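Local coordinates for protein rubisco operon transcriptional regulator (Synechocystis sp., PDB 5Y2W) that probably acts as a LysR-type repressor of carbon-metabolism genes, with a regulatory domain that binds 2-phosphoglycolate, at residues A109-E114 against Q148-G153; L159-L164 against L173-I178; E144-A149 against G155-S160; N82-I87 against S117-A122. All coordinates share one frame; numbering follows the deposited sequence.

How the interactions relate
All four interactions lie in the LysR substrate-binding domain. Interactions 1 and 3 are closest, with centres about 4 Å apart, and both use helix 143-151. Interactions 2, 3 and 4 all involve the three-stranded antiparallel sheet, in which strand 81-89 runs between 157-160 and 173-176. Interactions 1 and 4 both reach the bound 2-phosphoglycolate; their centres are about 13 Å apart. They also meet through Arg113 O and Arg120 NH2, a probable hydrogen bond of 2.8 Å. Interaction 2 is a surface contact, yet the side chain of Gln161 is about 9 Å from the ligand between nearest atoms. In interaction 3 the side chain of Leu159 is about 7 Å from the ligand, again between nearest atoms.

Interaction 1. Residues A109-E114 against Q148-G153; sequences AFIMRE and QAIAGG. With PGA (2-phosphoglycolic acid), chain B.
The first torsion of Ile111 (chi1 -56°) sets CG1 opposite the carbonyl carbon, and chi2 of 146° then carries CD1 to the end of helix 143-151. There Ile111 CD1 meets Ala149 CB at 3.7 Å and Ile150 CG1 at 3.9 Å. In this LysR-type ligand-binding domain, the contact packs the loop before helix 118-129 against the C-terminal turn of helix 143-151. It is small, wholly apolar and buried; Leu138 and Leu140 also touch Ile111. The helix closes in a Schellman motif with Gly153, at positive phi, as the C-prime residue. Two residues beyond Ile111, the same loop delivers Arg113 to the ligand. The arginine chain bends at chi2 and chi3, and its flat guanidinium meets the 2-phosphoglycolate (PGA) phosphate edge-on. Arg113 NH1 donates to PGA O2P at 2.9 Å, while the bond from NH2 to that oxygen is weak. Glu114 fixes the rotation of the group by a side-on, two-nitrogen grip. With an alanine here, the phosphate would probably lose a positively charged mate, and the Glu114 carboxylate would be left without its salt bridge. Asn47 bonds to Glu114 OE1 and Asn143 to Arg113 NH2. In the side-on pair, Arg113 NE reaches Glu114 OE2 at 2.9 Å and Arg113 NH1 reaches Glu114 OE1 at 2.8 Å, both carboxylate oxygens lying within a few degrees of the guanidinium plane.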
loop_
_atom_site.group_PDB
_atom_site.type_symbol
_atom_site.label_atom_id
_atom_site.label_comp_id
_atom_site.label_asym_id
_atom_site.label_seq_id
_atom_site.Cartn_x
_atom_site.Cartn_y
_atom_site.Cartn_z
ATOM N N ALA A 109 -4.579 21.642 8.837
ATOM C CA ALA A 109 -5.339 20.450 8.487
ATOM C C ALA A 109 -4.277 19.389 8.235
ATOM O O ALA A 109 -3.337 19.593 7.432
ATOM C CB ALA A 109 -6.195 20.649 7.238
ATOM N N PHE A 110 -4.421 18.277 8.938
ATOM C CA PHE A 110 -3.370 17.260 9.021
ATOM C C PHE A 110 -3.970 15.852 8.926
ATOM O O PHE A 110 -4.815 15.463 9.744
ATOM C CB PHE A 110 -2.627 17.407 10.326
ATOM C CG PHE A 110 -1.350 16.628 10.385
ATOM C CD1 PHE A 110 -1.368 15.272 10.657
ATOM C CD2 PHE A 110 -0.145 17.252 10.167
ATOM C CE1 PHE A 110 -0.188 14.540 10.690
ATOM C CE2 PHE A 110 1.038 16.549 10.196
ATOM C CZ PHE A 110 1.014 15.178 10.470
ATOM N N ILE A 111 -3.498 15.084 7.955
ATOM C CA ILE A 111 -4.035 13.773 7.722
ATOM C C ILE A 111 -3.213 12.793 8.474
ATOM O O ILE A 111 -1.985 12.782 8.329
ATOM C CB ILE A 111 -3.985 13.440 6.224
ATOM C CG1 ILE A 111 -4.733 14.519 5.407
ATOM C CG2 ILE A 111 -4.570 12.051 5.979
ATOM C CD1 ILE A 111 -4.134 14.802 4.050
ATOM N N MET A 112 -3.847 11.920 9.220
ATOM C CA MET A 112 -3.091 10.943 9.998
ATOM C C MET A 112 -3.180 9.543 9.379
ATOM O O MET A 112 -4.126 9.210 8.694
ATOM C CB MET A 112 -3.664 10.850 11.398
ATOM C CG MET A 112 -3.325 11.989 12.331
ATOM S SD MET A 112 -1.702 11.853 13.129
ATOM C CE MET A 112 -1.551 13.325 14.151
ATOM N N ARG A 113 -2.160 8.735 9.600
ATOM C CA ARG A 113 -2.185 7.312 9.328
ATOM C C ARG A 113 -3.116 6.625 10.348
ATOM O O ARG A 113 -3.500 7.237 11.362
ATOM C CB ARG A 113 -0.750 6.743 9.493
ATOM C CG ARG A 113 0.198 7.031 8.341
ATOM C CD ARG A 113 -0.028 6.134 7.152
ATOM N NE ARG A 113 0.067 4.744 7.588
ATOM C CZ ARG A 113 1.193 4.044 7.734
ATOM N NH1 ARG A 113 1.118 2.816 8.275
ATOM N NH2 ARG A 113 2.371 4.564 7.356
ATOM N N GLU A 114 -3.458 5.364 10.074
ATOM C CA GLU A 114 -4.227 4.482 11.008
ATOM C C GLU A 114 -3.485 4.287 12.320
ATOM O O GLU A 114 -2.235 4.365 12.349
ATOM C CB GLU A 114 -4.496 3.131 10.374
ATOM C CG GLU A 114 -3.323 2.117 10.320
ATOM C CD GLU A 114 -2.210 2.472 9.318
ATOM O OE1 GLU A 114 -1.190 1.729 9.312
ATOM O OE2 GLU A 114 -2.313 3.505 8.573
ATOM N N GLN A 148 -2.292 10.926 -2.097
ATOM C CA GLN A 148 -3.491 11.315 -2.844
ATOM C C GLN A 148 -4.298 12.394 -2.118
ATOM O O GLN A 148 -4.676 13.360 -2.707
ATOM C CB GLN A 148 -4.401 10.104 -3.073
ATOM C CG GLN A 148 -4.082 9.327 -4.320
ATOM C CD GLN A 148 -4.278 10.138 -5.582
ATOM O OE1 GLN A 148 -5.154 10.998 -5.673
ATOM N NE2 GLN A 148 -3.416 9.909 -6.541
ATOM N N ALA A 149 -4.542 12.239 -0.832
ATOM C CA ALA A 149 -5.312 13.287 -0.122
ATOM C C ALA A 149 -4.635 14.657 -0.125
ATOM O O ALA A 149 -5.286 15.709 -0.322
ATOM C CB ALA A 149 -5.670 12.846 1.282
ATOM N N ILE A 150 -3.311 14.648 0.004
ATOM C CA ILE A 150 -2.579 15.876 0.030
ATOM C C ILE A 150 -2.679 16.495 -1.349
ATOM O O ILE A 150 -2.886 17.685 -1.466
ATOM C CB ILE A 150 -1.114 15.665 0.341
ATOM C CG1 ILE A 150 -0.942 15.158 1.770
ATOM C CG2 ILE A 150 -0.313 16.951 0.119
ATOM C CD1 ILE A 150 0.444 14.600 1.989
ATOM N N ALA A 151 -2.465 15.688 -2.382
ATOM C CA ALA A 151 -2.562 16.176 -3.739
ATOM C C ALA A 151 -3.966 16.736 -3.997
ATOM O O ALA A 151 -4.084 17.685 -4.733
ATOM C CB ALA A 151 -2.261 15.084 -4.725
ATOM N N GLY A 152 -5.017 16.154 -3.407
ATOM C CA GLY A 152 -6.384 16.699 -3.581
ATOM C C GLY A 152 -6.719 17.823 -2.604
ATOM O O GLY A 152 -7.899 18.130 -2.406
ATOM N N GLY A 153 -5.702 18.385 -1.934
ATOM C CA GLY A 153 -5.874 19.602 -1.153
ATOM C C GLY A 153 -6.465 19.340 0.209
ATOM O O GLY A 153 -6.957 20.237 0.849
HETATM P P PGA B . 4.246 2.413 9.706
HETATM O O1P PGA B . 5.858 2.424 9.592
HETATM O O2P PGA B . 3.753 1.695 8.493
HETATM O O3P PGA B . 3.868 3.901 9.792
HETATM O O4P PGA B . 3.976 1.527 10.865
HETATM C C2 PGA B . 6.634 2.891 8.510
HETATM C C1 PGA B . 7.841 3.704 8.960
HETATM O O1 PGA B . 8.624 4.188 8.083
HETATM O O2 PGA B . 8.010 3.857 10.188
#

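Interaction 2. Residues L159-L164 against L173-I178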
loop_
_atom_site.group_PDB
_atom_site.type_symbol
_atom_site.label_atom_id
_atom_site.label_comp_id
_atom_site.label_asym_id
_atom_site.label_seq_id
_atom_site.Cartn_x
_atom_site.Cartn_y
_atom_site.Cartn_z
ATOM N N LEU A 159 5.191 11.774 6.419
ATOM C CA LEU A 159 5.383 10.434 5.936
ATOM C C LEU A 159 6.900 10.211 5.785
ATOM O O LEU A 159 7.672 11.169 5.693
ATOM C CB LEU A 159 4.758 10.288 4.536
ATOM C CG LEU A 159 3.253 10.420 4.280
ATOM C CD1 LEU A 159 2.927 10.351 2.785
ATOM C CD2 LEU A 159 2.564 9.341 5.041
ATOM N N SER A 160 7.298 8.955 5.673
ATOM C CA SER A 160 8.654 8.606 5.249
ATOM C C SER A 160 8.959 9.214 3.931
ATOM O O SER A 160 8.183 9.091 2.985
ATOM C CB SER A 160 8.823 7.092 5.090
ATOM O OG SER A 160 10.132 6.831 4.646
ATOM N N GLN A 161 10.116 9.829 3.856
ATOM C CA GLN A 161 10.650 10.308 2.608
ATOM C C GLN A 161 10.783 9.238 1.551
ATOM O O GLN A 161 10.773 9.560 0.372
ATOM C CB GLN A 161 12.034 10.867 2.849
ATOM C CG GLN A 161 12.475 11.856 1.790
ATOM C CD GLN A 161 13.424 12.870 2.350
ATOM O OE1 GLN A 161 14.049 12.637 3.366
ATOM N NE2 GLN A 161 13.549 13.988 1.691
ATOM N N HIS A 162 10.893 7.958 1.950
ATOM C CA HIS A 162 10.944 6.868 0.959
ATOM C C HIS A 162 9.653 6.777 0.174
ATOM O O HIS A 162 9.656 6.166 -0.879
ATOM C CB HIS A 162 11.208 5.517 1.623
ATOM C CG HIS A 162 12.540 5.453 2.312
ATOM N ND1 HIS A 162 13.725 5.453 1.617
ATOM C CD2 HIS A 162 12.880 5.429 3.622
ATOM C CE1 HIS A 162 14.740 5.438 2.465
ATOM N NE2 HIS A 162 14.254 5.426 3.691
ATOM N N THR A 163 8.545 7.345 0.679
ATOM C CA THR A 163 7.259 7.232 -0.061
ATOM C C THR A 163 7.233 8.179 -1.267
ATOM O O THR A 163 6.433 7.997 -2.188
ATOM C CB THR A 163 6.031 7.566 0.809
ATOM O OG1 THR A 163 6.109 8.921 1.225
ATOM C CG2 THR A 163 5.901 6.637 2.044
ATOM N N LEU A 164 8.089 9.200 -1.237
ATOM C CA LEU A 164 8.217 10.174 -2.333
ATOM C C LEU A 164 9.116 9.754 -3.516
ATOM O O LEU A 164 9.334 10.536 -4.412
ATOM C CB LEU A 164 8.750 11.496 -1.782
ATOM C CG LEU A 164 7.931 12.160 -0.666
ATOM C CD1 LEU A 164 8.736 13.317 -0.079
ATOM C CD2 LEU A 164 6.544 12.583 -1.176
ATOM N N LEU A 173 3.403 17.408 -4.806
ATOM C CA LEU A 173 3.812 17.267 -3.428
ATOM C C LEU A 173 5.117 17.962 -3.191
ATOM O O LEU A 173 5.926 18.037 -4.047
ATOM C CB LEU A 173 3.997 15.802 -3.072
ATOM C CG LEU A 173 2.791 14.967 -3.351
ATOM C CD1 LEU A 173 3.132 13.585 -2.805
ATOM C CD2 LEU A 173 1.561 15.587 -2.683
ATOM N N THR A 174 5.311 18.441 -1.980
ATOM C CA THR A 174 6.484 19.194 -1.659
ATOM C C THR A 174 6.780 18.949 -0.190
ATOM O O THR A 174 5.854 18.701 0.604
ATOM C CB THR A 174 6.220 20.709 -1.937
ATOM O OG1 THR A 174 7.423 21.424 -1.791
ATOM C CG2 THR A 174 5.245 21.309 -0.932
ATOM N N ILE A 175 8.049 19.022 0.168
ATOM C CA ILE A 175 8.479 18.931 1.565
ATOM C C ILE A 175 8.514 20.320 2.166
ATOM O O ILE A 175 9.170 21.211 1.618
ATOM C CB ILE A 175 9.855 18.270 1.696
ATOM C CG1 ILE A 175 9.727 16.794 1.343
ATOM C CG2 ILE A 175 10.366 18.368 3.107
ATOM C CD1 ILE A 175 11.019 16.130 0.933
ATOM N N LEU A 176 7.772 20.518 3.262
ATOM C CA LEU A 176 7.879 21.749 4.016
ATOM C C LEU A 176 9.062 21.665 5.007
ATOM O O LEU A 176 9.190 20.697 5.806
ATOM C CB LEU A 176 6.597 22.013 4.761
ATOM C CG LEU A 176 5.320 22.176 3.906
ATOM C CD1 LEU A 176 4.169 22.501 4.840
ATOM C CD2 LEU A 176 5.482 23.268 2.857
ATOM N N ASP A 177 9.905 22.691 4.971
ATOM C CA ASP A 177 11.158 22.745 5.792
ATOM C C ASP A 177 10.859 23.221 7.185
ATOM O O ASP A 177 11.204 24.336 7.555
ATOM C CB ASP A 177 12.200 23.680 5.126
ATOM C CG ASP A 177 13.541 23.727 5.898
ATOM O OD1 ASP A 177 13.928 22.726 6.563
ATOM O OD2 ASP A 177 14.209 24.780 5.852
ATOM N N ILE A 178 10.169 22.379 7.925
ATOM C CA ILE A 178 9.705 22.665 9.232
ATOM C C ILE A 178 10.785 22.257 10.210
ATOM O O ILE A 178 11.388 21.213 10.012
ATOM C CB ILE A 178 8.482 21.813 9.602
ATOM C CG1 ILE A 178 7.391 21.869 8.541
ATOM C CG2 ILE A 178 7.968 22.216 10.978
ATOM C CD1 ILE A 178 6.817 23.237 8.236
#
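Ile175 points its CB toward segment 159-164, on an outermost strand of the three-stranded antiparallel sheet. The other outermost strand, 157-160, leads into a short 3-10 turn that supplies its partners. From CB the chain goes to CG1, placed beside the backbone N by chi1 of -70°. Ile175 CG1 lies 3.9 Å from Leu164 CD1. One atom further, Ile175 CD1 is 3.8 Å from the same Leu164 CD1. That methyl also touches an amide: Ile175 CD1 is 3.4 Å from Gln161 NE2, a van der Waals contact in which the glutamine chain crosses the isoleucine at about a right angle. Gln161 gets there because its chain is extended beyond CG. Leu164 turns its second branch to Leu173, with Leu164 CD2 3.9 Å from Leu173 CD1. Leu173 and Ile175 are two residues apart and both point toward the turn, and Leu164 lies over the pair of them. The packing joins the turn that follows strand 157-160 to strand 173-176, while strand 81-89 lies between the two strands and bonds to both. The contact is at the surface, and Ile175 is exposed. The turn has its own bonds. Ser160 OG accepts from His162 N at 3.0 Å, an ST turn. Ser160 O takes two donors from Thr163: the backbone N at 2.9 Å, and OG1 at 2.7 Å with a C=O...O angle of 169°.

Interaction 3. Residues E144-A149 against G155-S160; sequences EAIKQA and GISVLS
A helix followed by a sheet strand forms this contact: helix 143-151 packs on strand 157-160 through Ile146, Lys147, Ser157 and Leu159. The short axes of 144-149 and 157-160 pass 9.7 Å apart, and their directions differ by 138°. Ile146 points at the strand and uses both branches. Ile146 CG2 presses on Ser157 CB at 3.4 Å, tighter than usual van der Waals contact. Ile146 CD1 lies 4.0 Å from Leu159 CD2. The other methyl of Leu159, CD1, is met by Lys147 CG at 3.7 Å. Although the lysine's CB points away from the strand, its CG still touches Leu159, while NZ bonds to Thr163 O and forms a salt bridge with Glu167. Leu140 and Arg113 also touch Ile146. Cutting Ile146 back to an alanine would probably open a gap facing Ser157 and Leu159, and leave Leu159 CD2 without its methyl partner. Ser157 OG, anti to the backbone N (chi1 -159°), bonds to Ile111 O. Lys147 NZ and Ser157 OG both find their polar partners outside the two segments. Between helix and strand there is no hydrogen bond, and carbon packing does the joining.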
loop_
_atom_site.group_PDB
_atom_site.type_symbol
_atom_site.label_atom_id
_atom_site.label_comp_id
_atom_site.label_asym_id
_atom_site.label_seq_id
_atom_site.Cartn_x
_atom_site.Cartn_y
_atom_site.Cartn_z
ATOM N N GLU A 144 -0.058 5.819 0.478
ATOM C CA GLU A 144 -0.387 6.261 -0.873
ATOM C C GLU A 144 -1.679 7.053 -0.740
ATOM O O GLU A 144 -1.826 8.064 -1.334
ATOM C CB GLU A 144 -0.627 5.102 -1.841
ATOM C CG GLU A 144 0.166 3.850 -1.511
ATOM C CD GLU A 144 1.611 4.114 -1.772
ATOM O OE1 GLU A 144 1.812 4.672 -2.884
ATOM O OE2 GLU A 144 2.506 3.831 -0.890
ATOM N N ALA A 145 -2.605 6.566 0.074
ATOM C CA ALA A 145 -3.896 7.268 0.304
ATOM C C ALA A 145 -3.635 8.677 0.783
ATOM O O ALA A 145 -4.260 9.585 0.289
ATOM C CB ALA A 145 -4.716 6.525 1.333
ATOM N N ILE A 146 -2.670 8.833 1.718
ATOM C CA ILE A 146 -2.337 10.096 2.228
ATOM C C ILE A 146 -1.716 10.989 1.176
ATOM O O ILE A 146 -2.067 12.168 1.087
ATOM C CB ILE A 146 -1.410 10.023 3.455
ATOM C CG1 ILE A 146 -2.139 9.386 4.609
ATOM C CG2 ILE A 146 -0.999 11.425 3.838
ATOM C CD1 ILE A 146 -1.320 9.173 5.856
ATOM N N LYS A 147 -0.838 10.475 0.335
ATOM C CA LYS A 147 -0.295 11.335 -0.749
ATOM C C LYS A 147 -1.403 11.827 -1.710
ATOM O O LYS A 147 -1.382 12.973 -2.173
ATOM C CB LYS A 147 0.732 10.603 -1.566
ATOM C CG LYS A 147 2.015 10.358 -0.772
ATOM C CD LYS A 147 3.124 9.830 -1.658
ATOM C CE LYS A 147 2.936 8.378 -2.083
ATOM N NZ LYS A 147 3.919 8.120 -3.166
ATOM N N GLN A 148 -2.292 10.926 -2.097
ATOM C CA GLN A 148 -3.491 11.315 -2.844
ATOM C C GLN A 148 -4.298 12.394 -2.118
ATOM O O GLN A 148 -4.676 13.360 -2.707
ATOM C CB GLN A 148 -4.401 10.104 -3.073
ATOM C CG GLN A 148 -4.082 9.327 -4.320
ATOM C CD GLN A 148 -4.278 10.138 -5.582
ATOM O OE1 GLN A 148 -5.154 10.998 -5.673
ATOM N NE2 GLN A 148 -3.416 9.909 -6.541
ATOM N N ALA A 149 -4.542 12.239 -0.832
ATOM C CA ALA A 149 -5.312 13.287 -0.122
ATOM C C ALA A 149 -4.635 14.657 -0.125
ATOM O O ALA A 149 -5.286 15.709 -0.322
ATOM C CB ALA A 149 -5.670 12.846 1.282
ATOM N N GLY A 155 -4.912 18.625 2.987
ATOM C CA GLY A 155 -4.059 19.035 4.094
ATOM C C GLY A 155 -2.607 18.606 3.923
ATOM O O GLY A 155 -2.177 18.325 2.835
ATOM N N ILE A 156 -1.876 18.581 5.024
ATOM C CA ILE A 156 -0.485 18.140 5.052
ATOM C C ILE A 156 -0.452 16.898 5.901
ATOM O O ILE A 156 -1.427 16.562 6.563
ATOM C CB ILE A 156 0.424 19.222 5.648
ATOM C CG1 ILE A 156 0.074 19.459 7.100
ATOM C CG2 ILE A 156 0.214 20.516 4.902
ATOM C CD1 ILE A 156 0.980 20.474 7.751
ATOM N N SER A 157 0.651 16.193 5.802
ATOM C CA SER A 157 0.919 15.013 6.610
ATOM C C SER A 157 2.430 14.877 6.843
ATOM O O SER A 157 3.214 15.678 6.370
ATOM C CB SER A 157 0.452 13.754 5.894
ATOM O OG SER A 157 0.258 12.684 6.836
ATOM N N VAL A 158 2.822 13.862 7.613
ATOM C CA VAL A 158 4.240 13.507 7.785
ATOM C C VAL A 158 4.307 12.063 7.366
ATOM O O VAL A 158 3.510 11.245 7.850
ATOM C CB VAL A 158 4.684 13.639 9.245
ATOM C CG1 VAL A 158 5.989 12.873 9.478
ATOM C CG2 VAL A 158 4.787 15.115 9.693
ATOM N N LEU A 159 5.191 11.774 6.419
ATOM C CA LEU A 159 5.383 10.434 5.936
ATOM C C LEU A 159 6.900 10.211 5.785
ATOM O O LEU A 159 7.672 11.169 5.693
ATOM C CB LEU A 159 4.758 10.288 4.536
ATOM C CG LEU A 159 3.253 10.420 4.280
ATOM C CD1 LEU A 159 2.927 10.351 2.785
ATOM C CD2 LEU A 159 2.564 9.341 5.041
ATOM N N SER A 160 7.298 8.955 5.673
ATOM C CA SER A 160 8.654 8.606 5.249
ATOM C C SER A 160 8.959 9.214 3.931
ATOM O O SER A 160 8.183 9.091 2.985
ATOM C CB SER A 160 8.823 7.092 5.090
ATOM O OG SER A 160 10.132 6.831 4.646
#

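Interaction 4. Residues N82-I87 against S117-A122; sequences NPLVVI and SGTRLA. With PGA (2-phosphoglycolic acid), chain B.
Leu84, on strand 81-89, and Thr119 and Ala122, on helix 118-129, meet only loosely. Leu84 CD1 is 4.1 Å from Ala122 CB and 4.3 Å from Thr119 CG2, and no hydrogen bond joins the two segments directly. Ala122 is partly exposed, and Leu121 beside it faces solvent. Val158 and Ser160 also pack on Leu84. The tight part is at the other end, where both segments hold one molecule of 2-phosphoglycolate (PGA) in the pocket of the LysR-type domain. The phosphate sits at the N-terminus of helix 118-129. PGA O3P takes three bonds there: from Ser117 OG at 2.6 Å, from Thr119 OG1 at 2.7 Å and from Thr119 N at 2.9 Å. Gly118 N donates to PGA O4P at 2.8 Å. Ser117 is also the N-cap of the helix: its OG accepts from Arg120 N at 3.0 Å, nearly straight at 172°, while giving its own proton to the phosphate. At the carboxylate end, Asn82 ND2 reaches PGA O1 at 2.7 Å. The Asn82 side chain extends with CG opposite its backbone N (chi1 -178°), which carries the amide to the ligand. Ser160 OG bonds to Asn82 OD1 and the pocket residue Ser66 to Asn82 ND2, and together they fix the amide's rotation. Asn82 thus holds the carboxylate and the helix end holds the phosphate, so the ligand links two segments that barely pack on each other. Helix-end N-H groups pointing at the phosphate would probably help to stabilise its negative charge.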
loop_
_atom_site.group_PDB
_atom_site.type_symbol
_atom_site.label_atom_id
_atom_site.label_comp_id
_atom_site.label_asym_id
_atom_site.label_seq_id
_atom_site.Cartn_x
_atom_site.Cartn_y
_atom_site.Cartn_z
ATOM N N ASN A 82 15.624 6.467 7.622
ATOM C CA ASN A 82 14.241 6.576 7.275
ATOM C C ASN A 82 13.706 7.913 7.783
ATOM O O ASN A 82 12.914 7.976 8.724
ATOM C CB ASN A 82 13.491 5.420 7.902
ATOM C CG ASN A 82 12.018 5.441 7.541
ATOM O OD1 ASN A 82 11.610 5.946 6.457
ATOM N ND2 ASN A 82 11.211 4.921 8.441
ATOM N N PRO A 83 14.145 8.989 7.165
ATOM C CA PRO A 83 13.667 10.274 7.651
ATOM C C PRO A 83 12.176 10.508 7.309
ATOM O O PRO A 83 11.766 10.310 6.154
ATOM C CB PRO A 83 14.530 11.264 6.914
ATOM C CG PRO A 83 14.854 10.611 5.639
ATOM C CD PRO A 83 14.850 9.115 5.892
ATOM N N LEU A 84 11.403 10.893 8.330
ATOM C CA LEU A 84 10.004 11.280 8.175
ATOM C C LEU A 84 9.889 12.798 7.972
ATOM O O LEU A 84 10.452 13.592 8.737
ATOM C CB LEU A 84 9.243 10.922 9.424
ATOM C CG LEU A 84 9.312 9.485 9.926
ATOM C CD1 LEU A 84 8.269 9.299 11.029
ATOM C CD2 LEU A 84 9.092 8.434 8.860
ATOM N N VAL A 85 9.193 13.217 6.942
ATOM C CA VAL A 85 9.166 14.636 6.627
ATOM C C VAL A 85 7.736 15.141 6.492
ATOM O O VAL A 85 6.807 14.362 6.243
ATOM C CB VAL A 85 9.950 14.937 5.319
ATOM C CG1 VAL A 85 11.443 14.698 5.485
ATOM C CG2 VAL A 85 9.421 14.111 4.139
ATOM N N VAL A 86 7.605 16.469 6.595
ATOM C CA VAL A 86 6.346 17.146 6.353
ATOM C C VAL A 86 6.080 17.349 4.853
ATOM O O VAL A 86 6.850 17.976 4.145
ATOM C CB VAL A 86 6.260 18.486 7.120
ATOM C CG1 VAL A 86 4.936 19.168 6.856
ATOM C CG2 VAL A 86 6.403 18.246 8.627
ATOM N N ILE A 87 4.946 16.829 4.400
ATOM C CA ILE A 87 4.574 16.921 3.031
ATOM C C ILE A 87 3.321 17.738 2.897
ATOM O O ILE A 87 2.366 17.579 3.667
ATOM C CB ILE A 87 4.338 15.532 2.452
ATOM C CG1 ILE A 87 5.652 14.724 2.550
ATOM C CG2 ILE A 87 3.885 15.646 0.984
ATOM C CD1 ILE A 87 5.443 13.246 2.433
ATOM N N SER A 117 0.099 2.651 13.227
ATOM C CA SER A 117 1.198 3.113 12.406
ATOM C C SER A 117 2.312 3.656 13.304
ATOM O O SER A 117 2.056 4.454 14.174
ATOM C CB SER A 117 0.718 4.217 11.481
ATOM O OG SER A 117 1.804 4.972 11.030
ATOM N N GLY A 118 3.556 3.241 13.087
ATOM C CA GLY A 118 4.694 3.871 13.798
ATOM C C GLY A 118 4.933 5.272 13.319
ATOM O O GLY A 118 5.463 6.109 14.059
ATOM N N THR A 119 4.510 5.558 12.077
ATOM C CA THR A 119 4.651 6.909 11.536
ATOM C C THR A 119 3.826 7.813 12.414
ATOM O O THR A 119 4.356 8.803 12.946
ATOM C CB THR A 119 4.223 7.029 10.074
ATOM O OG1 THR A 119 5.096 6.272 9.271
ATOM C CG2 THR A 119 4.266 8.494 9.567
ATOM N N ARG A 120 2.541 7.463 12.573
ATOM C CA ARG A 120 1.608 8.211 13.421
ATOM C C ARG A 120 2.144 8.364 14.870
ATOM O O ARG A 120 2.127 9.449 15.441
ATOM C CB ARG A 120 0.279 7.476 13.418
ATOM C CG ARG A 120 -0.847 8.159 14.160
ATOM C CD ARG A 120 -1.998 7.193 14.316
ATOM N NE ARG A 120 -2.997 7.644 15.298
ATOM C CZ ARG A 120 -4.281 7.906 15.032
ATOM N NH1 ARG A 120 -5.080 8.308 16.017
ATOM N NH2 ARG A 120 -4.795 7.782 13.809
ATOM N N LEU A 121 2.649 7.291 15.453
ATOM C CA LEU A 121 3.097 7.391 16.850
ATOM C C LEU A 121 4.287 8.392 16.976
ATOM O O LEU A 121 4.337 9.244 17.859
ATOM C CB LEU A 121 3.438 6.028 17.344
ATOM C CG LEU A 121 3.724 5.910 18.822
ATOM C CD1 LEU A 121 2.455 6.221 19.606
ATOM C CD2 LEU A 121 4.261 4.498 19.114
ATOM N N ALA A 122 5.232 8.343 16.060
ATOM C CA ALA A 122 6.310 9.341 16.075
ATOM C C ALA A 122 5.799 10.801 15.871
ATOM O O ALA A 122 6.283 11.753 16.489
ATOM C CB ALA A 122 7.315 9.003 14.982
HETATM P P PGA B . 4.246 2.413 9.706
HETATM O O1P PGA B . 5.858 2.424 9.592
HETATM O O2P PGA B . 3.753 1.695 8.493
HETATM O O3P PGA B . 3.868 3.901 9.792
HETATM O O4P PGA B . 3.976 1.527 10.865
HETATM C C2 PGA B . 6.634 2.891 8.510
HETATM C C1 PGA B . 7.841 3.704 8.960
HETATM O O1 PGA B . 8.624 4.188 8.083
HETATM O O2 PGA B . 8.010 3.857 10.188
#